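Local coordinates for terminal oxygenase component of carbazole 1,9a-dioxygenase (Nocardioides aromaticivorans, PDB 3GCF), which serves as the terminal oxygenase of carbazole 1,9a-dioxygenase, a Rieske non-heme iron enzyme that probably dihydroxylates carbazole with electrons from a ferredoxin, at residues Ala38-Glu43 with Glu299-Leu304; Glu67-Ala72 with Asp104-Arg109; Leu167-Thr172 with Asp328-Phe333; Asn183-Thr188 with Val229-Ser234; Thr188-His193 with Tyr208-Ala213. All blocks are in the same frame, centred on the assembly; numbering follows the deposited sequence.

Contact 1: Ala38-Glu43 with Glu299-Leu304; sequences AAFDHE and EYFQVL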
# COMPACT_ATOMS: atom_id res chain seq x y z
N ALA A 38 27.11 7.52 -1.04
CA ALA A 38 25.81 8.10 -1.37
C ALA A 38 25.55 8.05 -2.87
O ALA A 38 24.42 7.84 -3.31
CB ALA A 38 25.76 9.56 -0.90
N ALA A 39 26.61 8.23 -3.65
CA ALA A 39 26.47 8.24 -5.09
C ALA A 39 27.85 8.21 -5.71
O ALA A 39 28.86 8.17 -5.00
CB ALA A 39 25.75 9.51 -5.52
N PHE A 40 27.90 8.23 -7.03
CA PHE A 40 29.16 8.25 -7.75
C PHE A 40 29.44 9.69 -8.13
O PHE A 40 28.52 10.44 -8.47
CB PHE A 40 29.08 7.35 -8.97
CG PHE A 40 29.07 5.89 -8.63
CD1 PHE A 40 30.25 5.23 -8.33
CD2 PHE A 40 27.86 5.21 -8.51
CE1 PHE A 40 30.24 3.90 -7.91
CE2 PHE A 40 27.84 3.88 -8.10
CZ PHE A 40 29.03 3.22 -7.79
N ASP A 41 30.70 10.08 -8.05
CA ASP A 41 31.10 11.44 -8.36
C ASP A 41 30.61 11.94 -9.72
O ASP A 41 30.20 13.09 -9.86
CB ASP A 41 32.62 11.57 -8.29
CG ASP A 41 33.08 13.01 -8.31
OD1 ASP A 41 32.61 13.80 -7.46
OD2 ASP A 41 33.91 13.35 -9.16
N HIS A 42 30.64 11.07 -10.73
CA HIS A 42 30.21 11.47 -12.06
C HIS A 42 28.70 11.68 -12.22
O HIS A 42 28.24 12.07 -13.29
CB HIS A 42 30.75 10.48 -13.10
CG HIS A 42 32.24 10.57 -13.27
ND1 HIS A 42 32.94 9.77 -14.15
CD2 HIS A 42 33.16 11.36 -12.67
CE1 HIS A 42 34.23 10.06 -14.08
NE2 HIS A 42 34.39 11.03 -13.19
N GLU A 43 27.94 11.44 -11.17
CA GLU A 43 26.50 11.65 -11.21
C GLU A 43 26.23 13.13 -10.97
O GLU A 43 25.12 13.61 -11.19
CB GLU A 43 25.78 10.85 -10.12
CG GLU A 43 25.74 9.35 -10.31
CD GLU A 43 24.92 8.68 -9.23
OE1 GLU A 43 23.72 9.01 -9.10
OE2 GLU A 43 25.46 7.83 -8.50
N GLU A 299 20.59 0.54 -0.37
CA GLU A 299 21.18 0.89 -1.65
C GLU A 299 22.38 -0.01 -1.84
O GLU A 299 23.33 0.02 -1.05
CB GLU A 299 21.62 2.36 -1.67
CG GLU A 299 22.05 2.84 -3.05
CD GLU A 299 20.88 3.04 -4.01
OE1 GLU A 299 19.73 2.75 -3.63
OE2 GLU A 299 21.12 3.49 -5.16
N TYR A 300 22.32 -0.83 -2.88
CA TYR A 300 23.37 -1.79 -3.19
C TYR A 300 24.38 -1.19 -4.17
O TYR A 300 24.03 -0.88 -5.31
CB TYR A 300 22.70 -3.04 -3.77
CG TYR A 300 23.59 -4.13 -4.33
CD1 TYR A 300 24.78 -4.50 -3.69
CD2 TYR A 300 23.20 -4.84 -5.47
CE1 TYR A 300 25.56 -5.56 -4.18
CE2 TYR A 300 23.96 -5.89 -5.96
CZ TYR A 300 25.14 -6.25 -5.32
OH TYR A 300 25.88 -7.30 -5.82
N PHE A 301 25.61 -0.99 -3.71
CA PHE A 301 26.68 -0.45 -4.55
C PHE A 301 27.59 -1.60 -4.96
O PHE A 301 27.94 -2.44 -4.14
CB PHE A 301 27.56 0.57 -3.80
CG PHE A 301 26.89 1.90 -3.53
CD1 PHE A 301 25.88 2.02 -2.58
CD2 PHE A 301 27.33 3.05 -4.19
CE1 PHE A 301 25.31 3.26 -2.28
CE2 PHE A 301 26.77 4.31 -3.90
CZ PHE A 301 25.76 4.41 -2.95
N GLN A 302 27.98 -1.63 -6.23
CA GLN A 302 28.90 -2.64 -6.72
C GLN A 302 30.02 -1.83 -7.35
O GLN A 302 29.77 -1.06 -8.27
CB GLN A 302 28.24 -3.51 -7.78
CG GLN A 302 27.15 -4.41 -7.27
CD GLN A 302 26.27 -4.92 -8.39
OE1 GLN A 302 25.51 -4.16 -8.98
NE2 GLN A 302 26.39 -6.20 -8.70
N VAL A 303 31.24 -1.99 -6.86
CA VAL A 303 32.37 -1.23 -7.39
C VAL A 303 33.53 -2.15 -7.75
O VAL A 303 34.02 -2.92 -6.92
CB VAL A 303 32.88 -0.19 -6.37
CG1 VAL A 303 33.84 0.79 -7.05
CG2 VAL A 303 31.70 0.57 -5.77
N LEU A 304 33.96 -2.06 -9.00
CA LEU A 304 35.06 -2.89 -9.49
C LEU A 304 36.37 -2.11 -9.48
O LEU A 304 36.42 -0.95 -9.90
CB LEU A 304 34.74 -3.39 -10.90
CG LEU A 304 33.45 -4.23 -10.99
CD1 LEU A 304 33.31 -4.78 -12.40
CD2 LEU A 304 33.49 -5.37 -9.98
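The seam between the Rieske domain and the catalytic domain is filled here by F40 and F301, each on a strand of its own antiparallel sheet: 34-40 at an outer edge of the Rieske sheet, 298-307 next to the edge of the catalytic one. The two strand segments run 9.3 Å apart at an angle of 34°, too far for backbone pairing, so side chains bridge the gap. F301 reaches over with CG anti to its carbonyl carbon (chi1 -72°) and sets the rim of its ring against the A38-A39 peptide, CZ lying 3.6 Å from A38 C and CE2 3.9 Å from A39 N, both in the ring plane. That peptide belongs to a classic beta bulge, in which A38 and A39 both face V139. The F40 ring passes F301 obliquely, F40 CZ being 4.0 Å from F301 CD2, while V303 CG2 sits at the F40 rim. R170 forms salt bridges with both E43 and E299, consistent with its easing the repulsion of two like charges 7.0 Å apart at E43 OE2 and E299 OE2. The same E43 OE2 also accepts a nearly straight bond from F40 N at 2.9 Å, the donor standing above the carboxylate plane.

Contact 2: Glu67-Ala72 with Asp104-Arg109; sequences EVKAIA and DLDDGR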
# COMPACT_ATOMS: atom_id res chain seq x y z
N GLU A 67 33.00 21.47 -5.82
CA GLU A 67 32.94 20.58 -4.67
C GLU A 67 31.55 20.03 -4.39
O GLU A 67 30.56 20.77 -4.42
CB GLU A 67 33.44 21.30 -3.43
CG GLU A 67 34.93 21.59 -3.46
CD GLU A 67 35.33 22.56 -2.38
OE1 GLU A 67 34.83 22.42 -1.25
OE2 GLU A 67 36.16 23.45 -2.66
N VAL A 68 31.49 18.73 -4.11
CA VAL A 68 30.23 18.08 -3.80
C VAL A 68 29.83 18.46 -2.38
O VAL A 68 30.63 18.34 -1.45
CB VAL A 68 30.35 16.54 -3.91
CG1 VAL A 68 29.04 15.87 -3.51
CG2 VAL A 68 30.73 16.15 -5.33
N LYS A 69 28.60 18.92 -2.22
CA LYS A 69 28.10 19.32 -0.92
C LYS A 69 26.89 18.46 -0.55
O LYS A 69 26.15 18.03 -1.43
CB LYS A 69 27.68 20.80 -0.94
CG LYS A 69 28.69 21.76 -1.56
CD LYS A 69 30.03 21.75 -0.84
CE LYS A 69 29.88 22.15 0.62
NZ LYS A 69 31.19 22.13 1.34
N ALA A 70 26.71 18.22 0.74
CA ALA A 70 25.58 17.44 1.21
C ALA A 70 24.82 18.23 2.28
O ALA A 70 25.40 18.63 3.30
CB ALA A 70 26.05 16.10 1.78
N ILE A 71 23.53 18.44 2.05
CA ILE A 71 22.70 19.17 2.99
C ILE A 71 21.39 18.42 3.20
O ILE A 71 20.96 17.67 2.33
CB ILE A 71 22.42 20.61 2.47
CG1 ILE A 71 21.64 21.41 3.52
CG2 ILE A 71 21.64 20.57 1.16
CD1 ILE A 71 21.74 22.92 3.33
N ALA A 72 20.76 18.60 4.35
CA ALA A 72 19.51 17.92 4.64
C ALA A 72 18.47 18.31 3.59
O ALA A 72 18.30 19.50 3.28
CB ALA A 72 19.02 18.28 6.03
N ASP A 104 23.20 28.39 3.17
CA ASP A 104 24.63 28.34 2.85
C ASP A 104 25.01 26.86 2.93
O ASP A 104 24.85 26.24 3.98
CB ASP A 104 25.42 29.14 3.89
CG ASP A 104 26.91 29.17 3.61
OD1 ASP A 104 27.51 28.09 3.42
OD2 ASP A 104 27.48 30.28 3.59
N LEU A 105 25.51 26.30 1.84
CA LEU A 105 25.87 24.88 1.86
C LEU A 105 27.01 24.53 2.81
O LEU A 105 27.07 23.42 3.31
CB LEU A 105 26.23 24.42 0.44
CG LEU A 105 25.09 24.39 -0.57
CD1 LEU A 105 25.62 23.92 -1.91
CD2 LEU A 105 23.97 23.47 -0.09
N ASP A 106 27.91 25.48 3.08
CA ASP A 106 29.03 25.19 3.96
C ASP A 106 28.67 24.98 5.43
O ASP A 106 29.31 24.18 6.11
CB ASP A 106 30.10 26.29 3.87
CG ASP A 106 30.81 26.29 2.53
OD1 ASP A 106 31.02 25.19 1.97
OD2 ASP A 106 31.17 27.39 2.04
N ASP A 107 27.65 25.68 5.91
CA ASP A 107 27.26 25.53 7.31
C ASP A 107 25.77 25.32 7.53
O ASP A 107 25.31 25.23 8.66
CB ASP A 107 27.72 26.76 8.12
CG ASP A 107 27.10 28.05 7.61
OD1 ASP A 107 26.07 27.98 6.91
OD2 ASP A 107 27.63 29.14 7.92
N GLY A 108 25.01 25.25 6.44
CA GLY A 108 23.58 25.02 6.55
C GLY A 108 22.73 26.14 7.12
O GLY A 108 21.52 25.97 7.32
N ARG A 109 23.35 27.28 7.39
CA ARG A 109 22.65 28.43 7.95
C ARG A 109 21.75 29.15 6.94
O ARG A 109 22.07 29.22 5.75
CB ARG A 109 23.66 29.45 8.50
CG ARG A 109 24.42 29.00 9.74
CD ARG A 109 23.84 29.65 11.00
NE ARG A 109 23.08 28.71 11.81
CZ ARG A 109 22.27 29.06 12.81
NH1 ARG A 109 22.11 30.34 13.11
NH2 ARG A 109 21.63 28.14 13.50
O HOH W 1 26.65 20.94 2.24
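The carboxylate of D106 is the flat group that reaches across to strand 67-72: K69 NZ meets its OD1 at 3.1 Å, nearly in line with the CG-OD1 bond, in a salt bridge. Within the loop, the D104 carboxylate is met in a similar way by D106 N, which lies 2.7 Å from D104 OD1, whereas R109 N comes to D107 OD1 from above the carboxylate plane; each closes an Asx turn. K69 crosses L105 obliquely on its way to D106, bending at chi2 and chi3, and its CG lies 3.8 Å from L105 CD1. Segment 104-109 is the turn between strands 101-104 and 110-113 of the Rieske domain, closed by D104 N to R109 O, and it rests on a strand in the domain's antiparallel sheet. The two branches of L105 divide the strand between them: CD1 faces K69, and CD2 lies 3.9 Å from I71 CG2, the side chains of L105 and I71 crossing at about a right angle. G108 has a positive phi (70°), which favours glycine, and its CA lies 4.3 Å from I71 CD1. The side chain of I71 stands about 11 Å from the [2Fe-2S] cluster. A water sits 2.7 Å from L105 O and also makes a weak bond to A70 O.

Contact 3: Leu167-Thr172 with Asp328-Phe333; sequences LGIRRT and DALHGF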
# COMPACT_ATOMS: atom_id res chain seq x y z
N LEU A 167 35.18 1.66 -10.79
CA LEU A 167 33.97 1.97 -11.54
C LEU A 167 32.86 1.11 -10.95
O LEU A 167 33.08 -0.06 -10.63
CB LEU A 167 34.16 1.62 -13.02
CG LEU A 167 35.23 2.45 -13.75
CD1 LEU A 167 35.56 1.78 -15.07
CD2 LEU A 167 34.73 3.88 -13.96
N GLY A 168 31.68 1.69 -10.79
CA GLY A 168 30.58 0.92 -10.23
C GLY A 168 29.21 1.47 -10.55
O GLY A 168 29.05 2.42 -11.31
N ILE A 169 28.20 0.83 -9.96
CA ILE A 169 26.81 1.24 -10.12
C ILE A 169 26.14 1.03 -8.78
O ILE A 169 26.71 0.40 -7.89
CB ILE A 169 26.07 0.39 -11.18
CG1 ILE A 169 26.14 -1.09 -10.78
CG2 ILE A 169 26.68 0.63 -12.56
CD1 ILE A 169 25.33 -2.00 -11.67
N ARG A 170 24.94 1.58 -8.64
CA ARG A 170 24.18 1.43 -7.40
C ARG A 170 22.74 1.23 -7.80
O ARG A 170 22.33 1.64 -8.89
CB ARG A 170 24.31 2.67 -6.52
CG ARG A 170 23.77 3.97 -7.13
CD ARG A 170 24.14 5.17 -6.26
NE ARG A 170 23.67 6.45 -6.80
CZ ARG A 170 22.50 7.01 -6.48
NH1 ARG A 170 21.67 6.43 -5.62
NH2 ARG A 170 22.18 8.19 -7.00
N ARG A 171 21.97 0.59 -6.93
CA ARG A 171 20.56 0.35 -7.19
C ARG A 171 19.90 0.12 -5.84
O ARG A 171 20.57 -0.18 -4.85
CB ARG A 171 20.38 -0.89 -8.08
CG ARG A 171 20.46 -2.22 -7.32
CD ARG A 171 20.39 -3.42 -8.26
NE ARG A 171 21.69 -3.81 -8.77
CZ ARG A 171 21.88 -4.79 -9.65
NH1 ARG A 171 20.85 -5.46 -10.13
NH2 ARG A 171 23.11 -5.10 -10.05
N THR A 172 18.58 0.26 -5.82
CA THR A 172 17.79 0.07 -4.61
C THR A 172 17.35 -1.39 -4.51
O THR A 172 16.98 -1.98 -5.52
CB THR A 172 16.54 0.98 -4.66
OG1 THR A 172 16.96 2.35 -4.72
CG2 THR A 172 15.66 0.76 -3.43
N ASP A 328 27.50 -7.88 -18.09
CA ASP A 328 27.74 -9.33 -18.05
C ASP A 328 27.94 -9.86 -16.64
O ASP A 328 27.59 -11.00 -16.35
CB ASP A 328 28.96 -9.71 -18.90
CG ASP A 328 28.72 -9.56 -20.39
OD1 ASP A 328 27.55 -9.36 -20.80
OD2 ASP A 328 29.70 -9.66 -21.17
N ALA A 329 28.50 -9.04 -15.76
CA ALA A 329 28.74 -9.49 -14.39
C ALA A 329 27.91 -8.77 -13.32
O ALA A 329 27.14 -9.40 -12.61
CB ALA A 329 30.23 -9.38 -14.06
N LEU A 330 28.07 -7.45 -13.20
CA LEU A 330 27.32 -6.73 -12.17
C LEU A 330 25.82 -7.00 -12.28
O LEU A 330 25.10 -6.96 -11.29
CB LEU A 330 27.65 -5.23 -12.21
CG LEU A 330 29.14 -4.91 -11.99
CD1 LEU A 330 29.32 -3.42 -11.73
CD2 LEU A 330 29.70 -5.72 -10.81
N HIS A 331 25.35 -7.27 -13.50
CA HIS A 331 23.95 -7.61 -13.70
C HIS A 331 23.83 -9.12 -13.97
O HIS A 331 23.14 -9.84 -13.24
CB HIS A 331 23.34 -6.84 -14.88
CG HIS A 331 23.05 -5.40 -14.57
ND1 HIS A 331 22.18 -5.02 -13.59
CD2 HIS A 331 23.57 -4.26 -15.08
CE1 HIS A 331 22.17 -3.70 -13.49
NE2 HIS A 331 23.01 -3.22 -14.39
N GLY A 332 24.52 -9.58 -15.01
CA GLY A 332 24.47 -10.98 -15.40
C GLY A 332 24.76 -11.99 -14.30
O GLY A 332 24.24 -13.10 -14.33
N PHE A 333 25.60 -11.61 -13.35
CA PHE A 333 25.93 -12.51 -12.26
C PHE A 333 25.18 -12.14 -10.98
O PHE A 333 24.53 -12.99 -10.37
CB PHE A 333 27.43 -12.50 -11.97
CG PHE A 333 27.85 -13.49 -10.90
CD1 PHE A 333 28.14 -14.82 -11.24
CD2 PHE A 333 27.89 -13.11 -9.56
CE1 PHE A 333 28.46 -15.75 -10.25
CE2 PHE A 333 28.22 -14.04 -8.56
CZ PHE A 333 28.50 -15.36 -8.91
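R171 and I169, on the outermost strand 164-173 of the catalytic domain's helix-grip sheet, meet L330 and H331 at the C-terminal part of helix 311-331. R171 NH2 donates to L330 O at 3.0 Å, with a bent N-H...O angle of 130°. The carbonyl oxygen lies close to the guanidinium plane, yet the nitrogen stands well above the carbonyl plane. R171 gets there with CG between its backbone N and carbonyl carbon and a bend at chi3 (88°) that turns NE. H331 slides past it in the opposite direction and puts CE1 over one guanidinium face, 3.8 Å from R171 NH2, the two planes being 54° apart. I169 CD1 touches both residues of the helix, lying 4.0 Å from L330 CB and 3.8 Å from H331 NE2.

The second shell fixes both polar groups. D335 takes a salt bridge from R171 NH1 and a hydrogen bond from H331 ND1, holding the guanidinium and imidazole beside each other. Q302, on the neighbouring strand, accepts from R171 NH2 through OE1 and donates to L330 O through NE2, so this carbonyl receives two donors. Farther out lies the iron site, with the side chain of its ligand D337 about 8 Å from that of R171. The F333 ring meets that of H193, another iron ligand, and F333 N bonds to A329 O, four residues back, at 2.8 Å.

Contact 4: Asn183-Thr188 with Val229-Ser234; sequences NGFDTT and VLDRLS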
# COMPACT_ATOMS: atom_id res chain seq x y z
N ASN A 183 24.17 -11.63 2.50
CA ASN A 183 24.01 -12.32 1.23
C ASN A 183 25.32 -12.21 0.46
O ASN A 183 25.67 -13.08 -0.34
CB ASN A 183 22.86 -11.70 0.42
CG ASN A 183 22.96 -12.01 -1.07
OD1 ASN A 183 23.33 -11.15 -1.87
ND2 ASN A 183 22.63 -13.23 -1.45
N GLY A 184 26.04 -11.12 0.70
CA GLY A 184 27.32 -10.93 0.04
C GLY A 184 28.39 -11.79 0.70
O GLY A 184 29.19 -12.42 0.01
N PHE A 185 28.39 -11.81 2.02
CA PHE A 185 29.37 -12.57 2.82
C PHE A 185 28.83 -13.95 3.19
O PHE A 185 28.79 -14.32 4.37
CB PHE A 185 29.67 -11.77 4.10
CG PHE A 185 30.89 -12.23 4.84
CD1 PHE A 185 32.12 -12.35 4.19
CD2 PHE A 185 30.82 -12.53 6.19
CE1 PHE A 185 33.25 -12.76 4.88
CE2 PHE A 185 31.95 -12.94 6.89
CZ PHE A 185 33.17 -13.06 6.24
N ASP A 186 28.43 -14.72 2.18
CA ASP A 186 27.87 -16.05 2.39
C ASP A 186 28.59 -16.98 1.42
O ASP A 186 28.46 -16.82 0.21
CB ASP A 186 26.37 -16.01 2.08
CG ASP A 186 25.67 -17.31 2.37
OD1 ASP A 186 26.19 -18.37 1.97
OD2 ASP A 186 24.58 -17.28 2.99
N THR A 187 29.34 -17.95 1.95
CA THR A 187 30.13 -18.83 1.09
C THR A 187 29.44 -20.03 0.44
O THR A 187 30.05 -20.72 -0.38
CB THR A 187 31.39 -19.34 1.85
OG1 THR A 187 31.00 -20.25 2.88
CG2 THR A 187 32.14 -18.18 2.47
N THR A 188 28.18 -20.28 0.77
CA THR A 188 27.47 -21.40 0.14
C THR A 188 26.24 -20.96 -0.66
O THR A 188 25.62 -21.78 -1.34
CB THR A 188 27.06 -22.48 1.17
OG1 THR A 188 26.18 -21.93 2.16
CG2 THR A 188 28.30 -23.04 1.86
N VAL A 229 35.92 -9.33 8.98
CA VAL A 229 36.13 -10.77 9.00
C VAL A 229 36.57 -11.22 7.61
O VAL A 229 36.00 -10.80 6.61
CB VAL A 229 34.84 -11.51 9.40
CG1 VAL A 229 35.14 -12.98 9.63
CG2 VAL A 229 34.24 -10.87 10.64
N LEU A 230 37.60 -12.06 7.56
CA LEU A 230 38.12 -12.54 6.28
C LEU A 230 38.02 -14.05 6.14
O LEU A 230 38.43 -14.80 7.04
CB LEU A 230 39.58 -12.10 6.13
CG LEU A 230 40.41 -12.42 4.88
CD1 LEU A 230 40.75 -13.89 4.84
CD2 LEU A 230 39.66 -12.01 3.64
N ASP A 231 37.48 -14.50 5.01
CA ASP A 231 37.36 -15.92 4.70
C ASP A 231 38.49 -16.28 3.73
O ASP A 231 38.57 -15.73 2.63
CB ASP A 231 36.02 -16.24 4.02
CG ASP A 231 34.83 -16.11 4.95
OD1 ASP A 231 35.01 -15.91 6.17
OD2 ASP A 231 33.69 -16.21 4.45
N ARG A 232 39.38 -17.18 4.13
CA ARG A 232 40.49 -17.59 3.27
C ARG A 232 40.03 -18.75 2.39
O ARG A 232 40.47 -19.89 2.56
CB ARG A 232 41.69 -18.00 4.12
CG ARG A 232 42.29 -16.85 4.92
CD ARG A 232 43.70 -17.19 5.39
NE ARG A 232 44.55 -16.01 5.38
CZ ARG A 232 44.63 -15.13 6.37
NH1 ARG A 232 43.90 -15.31 7.47
NH2 ARG A 232 45.41 -14.06 6.26
N LEU A 233 39.16 -18.45 1.44
CA LEU A 233 38.59 -19.46 0.56
C LEU A 233 39.57 -20.36 -0.19
O LEU A 233 39.38 -21.57 -0.25
CB LEU A 233 37.64 -18.79 -0.45
CG LEU A 233 36.48 -17.96 0.12
CD1 LEU A 233 35.64 -17.42 -1.03
CD2 LEU A 233 35.62 -18.81 1.04
N SER A 234 40.63 -19.77 -0.75
CA SER A 234 41.60 -20.54 -1.52
C SER A 234 42.59 -21.36 -0.71
O SER A 234 43.26 -22.24 -1.26
CB SER A 234 42.40 -19.61 -2.44
OG SER A 234 43.14 -18.69 -1.66
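D231 OD2 is approached by carbon from two residues, T187 CG2 at 3.2 Å and F185 CE1 at 3.5 Å. The carboxylate lies on strand 228-231 of the catalytic domain's helix-grip sheet, and the chain leaving helix 177-184 on its way to the iron ligands packs across it. F185 and D231 reach toward each other tip to tip, the ring and carboxylate planes only 26° apart, and D231 OD1 comes obliquely to the ring, 3.4 Å from F185 CZ. With CG anti to the backbone N (chi1 -165°), F185 also runs at about a right angle to V229, its CZ 3.9 Å from V229 CB.

T187 turns its methyl to D231, while OG1, set between the backbone N and the carbonyl carbon, bonds to F210 O. Between the two packing residues, D186 points to the other side and is held on several fronts. Its OD2 bonds to NE2 of H99, a cluster ligand of the second subunit, an arrangement that in Rieske oxygenases probably carries electrons between subunits; its backbone O takes H189 ND1. Closing the segment, D186 OD1 accepts from T188 N at 3.0 Å in an Asx turn. The same T187 CG2 that meets D231 also lies 3.8 Å from L233 CD2, the two side chains crossing obliquely.

Contact 5: Thr188-His193 with Tyr208-Ala213; sequences THIFMH and YGFVPA. With FE2 (Fe (II) ion), chain P.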
# COMPACT_ATOMS: atom_id res chain seq x y z
N THR A 188 28.18 -20.28 0.77
CA THR A 188 27.47 -21.40 0.14
C THR A 188 26.24 -20.96 -0.66
O THR A 188 25.62 -21.78 -1.34
CB THR A 188 27.06 -22.48 1.17
OG1 THR A 188 26.18 -21.93 2.16
CG2 THR A 188 28.30 -23.04 1.86
N HIS A 189 25.88 -19.68 -0.60
CA HIS A 189 24.73 -19.21 -1.35
C HIS A 189 25.03 -19.20 -2.85
O HIS A 189 24.12 -19.11 -3.68
CB HIS A 189 24.34 -17.78 -0.92
CG HIS A 189 24.99 -16.71 -1.74
ND1 HIS A 189 26.30 -16.33 -1.57
CD2 HIS A 189 24.52 -15.96 -2.77
CE1 HIS A 189 26.62 -15.40 -2.46
NE2 HIS A 189 25.55 -15.16 -3.20
N ILE A 190 26.31 -19.30 -3.21
CA ILE A 190 26.71 -19.25 -4.61
C ILE A 190 26.10 -20.37 -5.45
O ILE A 190 26.20 -20.36 -6.68
CB ILE A 190 28.25 -19.25 -4.77
CG1 ILE A 190 28.86 -20.53 -4.23
CG2 ILE A 190 28.82 -18.01 -4.07
CD1 ILE A 190 30.38 -20.57 -4.32
N PHE A 191 25.48 -21.32 -4.77
CA PHE A 191 24.79 -22.42 -5.42
C PHE A 191 23.79 -21.81 -6.41
O PHE A 191 23.70 -22.24 -7.56
CB PHE A 191 24.05 -23.24 -4.35
CG PHE A 191 23.08 -24.26 -4.91
CD1 PHE A 191 23.54 -25.36 -5.63
CD2 PHE A 191 21.71 -24.12 -4.68
CE1 PHE A 191 22.64 -26.32 -6.12
CE2 PHE A 191 20.80 -25.08 -5.17
CZ PHE A 191 21.27 -26.17 -5.88
N MET A 192 23.07 -20.79 -5.96
CA MET A 192 22.05 -20.13 -6.78
C MET A 192 22.58 -19.42 -8.02
O MET A 192 21.81 -19.06 -8.91
CB MET A 192 21.26 -19.12 -5.93
CG MET A 192 21.93 -17.75 -5.81
SD MET A 192 20.93 -16.52 -4.93
CE MET A 192 19.65 -16.22 -6.14
N HIS A 193 23.90 -19.21 -8.09
CA HIS A 193 24.50 -18.53 -9.24
C HIS A 193 25.01 -19.49 -10.32
O HIS A 193 25.47 -19.05 -11.38
CB HIS A 193 25.68 -17.66 -8.81
CG HIS A 193 25.30 -16.52 -7.91
ND1 HIS A 193 24.37 -15.57 -8.26
CD2 HIS A 193 25.78 -16.15 -6.70
CE1 HIS A 193 24.28 -14.67 -7.31
NE2 HIS A 193 25.13 -14.99 -6.35
N TYR A 208 29.82 -24.82 -6.23
CA TYR A 208 28.47 -24.62 -5.72
C TYR A 208 28.53 -24.04 -4.31
O TYR A 208 27.53 -23.55 -3.78
CB TYR A 208 27.70 -25.94 -5.70
CG TYR A 208 27.44 -26.53 -7.07
CD1 TYR A 208 27.06 -25.71 -8.14
CD2 TYR A 208 27.56 -27.89 -7.31
CE1 TYR A 208 26.81 -26.23 -9.40
CE2 TYR A 208 27.31 -28.43 -8.57
CZ TYR A 208 26.94 -27.59 -9.61
OH TYR A 208 26.71 -28.09 -10.87
N GLY A 209 29.71 -24.11 -3.71
CA GLY A 209 29.89 -23.59 -2.37
C GLY A 209 31.29 -23.81 -1.82
O GLY A 209 32.06 -24.60 -2.37
N PHE A 210 31.62 -23.09 -0.75
CA PHE A 210 32.92 -23.21 -0.09
C PHE A 210 32.62 -23.61 1.36
O PHE A 210 31.87 -22.92 2.05
CB PHE A 210 33.67 -21.88 -0.08
CG PHE A 210 34.13 -21.43 -1.44
CD1 PHE A 210 35.32 -21.92 -1.98
CD2 PHE A 210 33.39 -20.50 -2.16
CE1 PHE A 210 35.77 -21.49 -3.22
CE2 PHE A 210 33.83 -20.06 -3.41
CZ PHE A 210 35.03 -20.56 -3.94
N VAL A 211 33.22 -24.70 1.81
CA VAL A 211 33.01 -25.17 3.18
C VAL A 211 34.31 -25.05 3.98
O VAL A 211 35.36 -25.52 3.54
CB VAL A 211 32.55 -26.65 3.17
CG1 VAL A 211 32.36 -27.14 4.60
CG2 VAL A 211 31.26 -26.78 2.38
N PRO A 212 34.25 -24.41 5.17
CA PRO A 212 35.43 -24.24 6.02
C PRO A 212 36.11 -25.60 6.22
O PRO A 212 35.45 -26.56 6.62
CB PRO A 212 34.85 -23.70 7.32
CG PRO A 212 33.64 -22.93 6.85
CD PRO A 212 33.05 -23.84 5.81
N ALA A 213 37.40 -25.67 5.93
CA ALA A 213 38.15 -26.92 6.05
C ALA A 213 38.95 -27.05 7.35
O ALA A 213 39.36 -28.15 7.72
CB ALA A 213 39.08 -27.09 4.85
FE FE2 P . 25.56 -13.68 -4.72
O HOH W 2 27.57 -13.35 -5.13
O HOH W 3 25.95 -12.45 -3.17
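I190 and F191 pack against segment 208-213 from within the 3-10 turn that supplies both histidines of the facial triad of two histidines and one carboxylate. Apolar contacts dominate. I190 holds CG1 between its backbone N and carbonyl carbon (chi1 63°), and CD1 beyond it meets G209 CA and F210 CE2, each 3.6 Å away; the isoleucine and phenylalanine side chains cross at about a right angle. The glycine also lets the backbones close up, G209 CA lying 4.1 Å from T188 CA. Y208 CB sits at the rim of the F191 ring, 4.2 Å from CD1. The backbone bonds belong to the turn itself: M192 N to H189 O, and H193 N to I190 O at 2.9 Å. This winding places the two imidazoles on the same metal.

Coordination is the third kind. H189 NE2 and H193 NE2 each bind the iron(II) at 2.1 Å, D337 completes the triad, and two waters are also bound, one of them in the plane of the H189 ring. H189 is oriented from behind by ND1 bonding to the backbone O of D186. T188 and H189 also pack on H99 and Y98, respectively, of the second subunit. One face of the H193 ring is covered by M192, whose CG stands 4.0 Å above the ring centre.

Contacts 3, 4 and 5 lie near the iron in the catalytic domain, the side chains of R171 and F185 each about 10 Å from it. Contact 5 holds two of its ligands and shares T188 with contact 4, their centres 9 Å apart, and T187 O probably bonds to F210 N. Contact 3 reaches contact 5 through F333 and H193. Strand pairing joins contact 3 to contact 1, with centres 10 Å apart, and contact 1 carries the link into the Rieske domain, where D41 packs on V68 of contact 2. Contact 2 lies near the cluster, its centre 45 Å from that of contact 5, consistent with electrons reaching this iron from the neighbouring subunit's cluster.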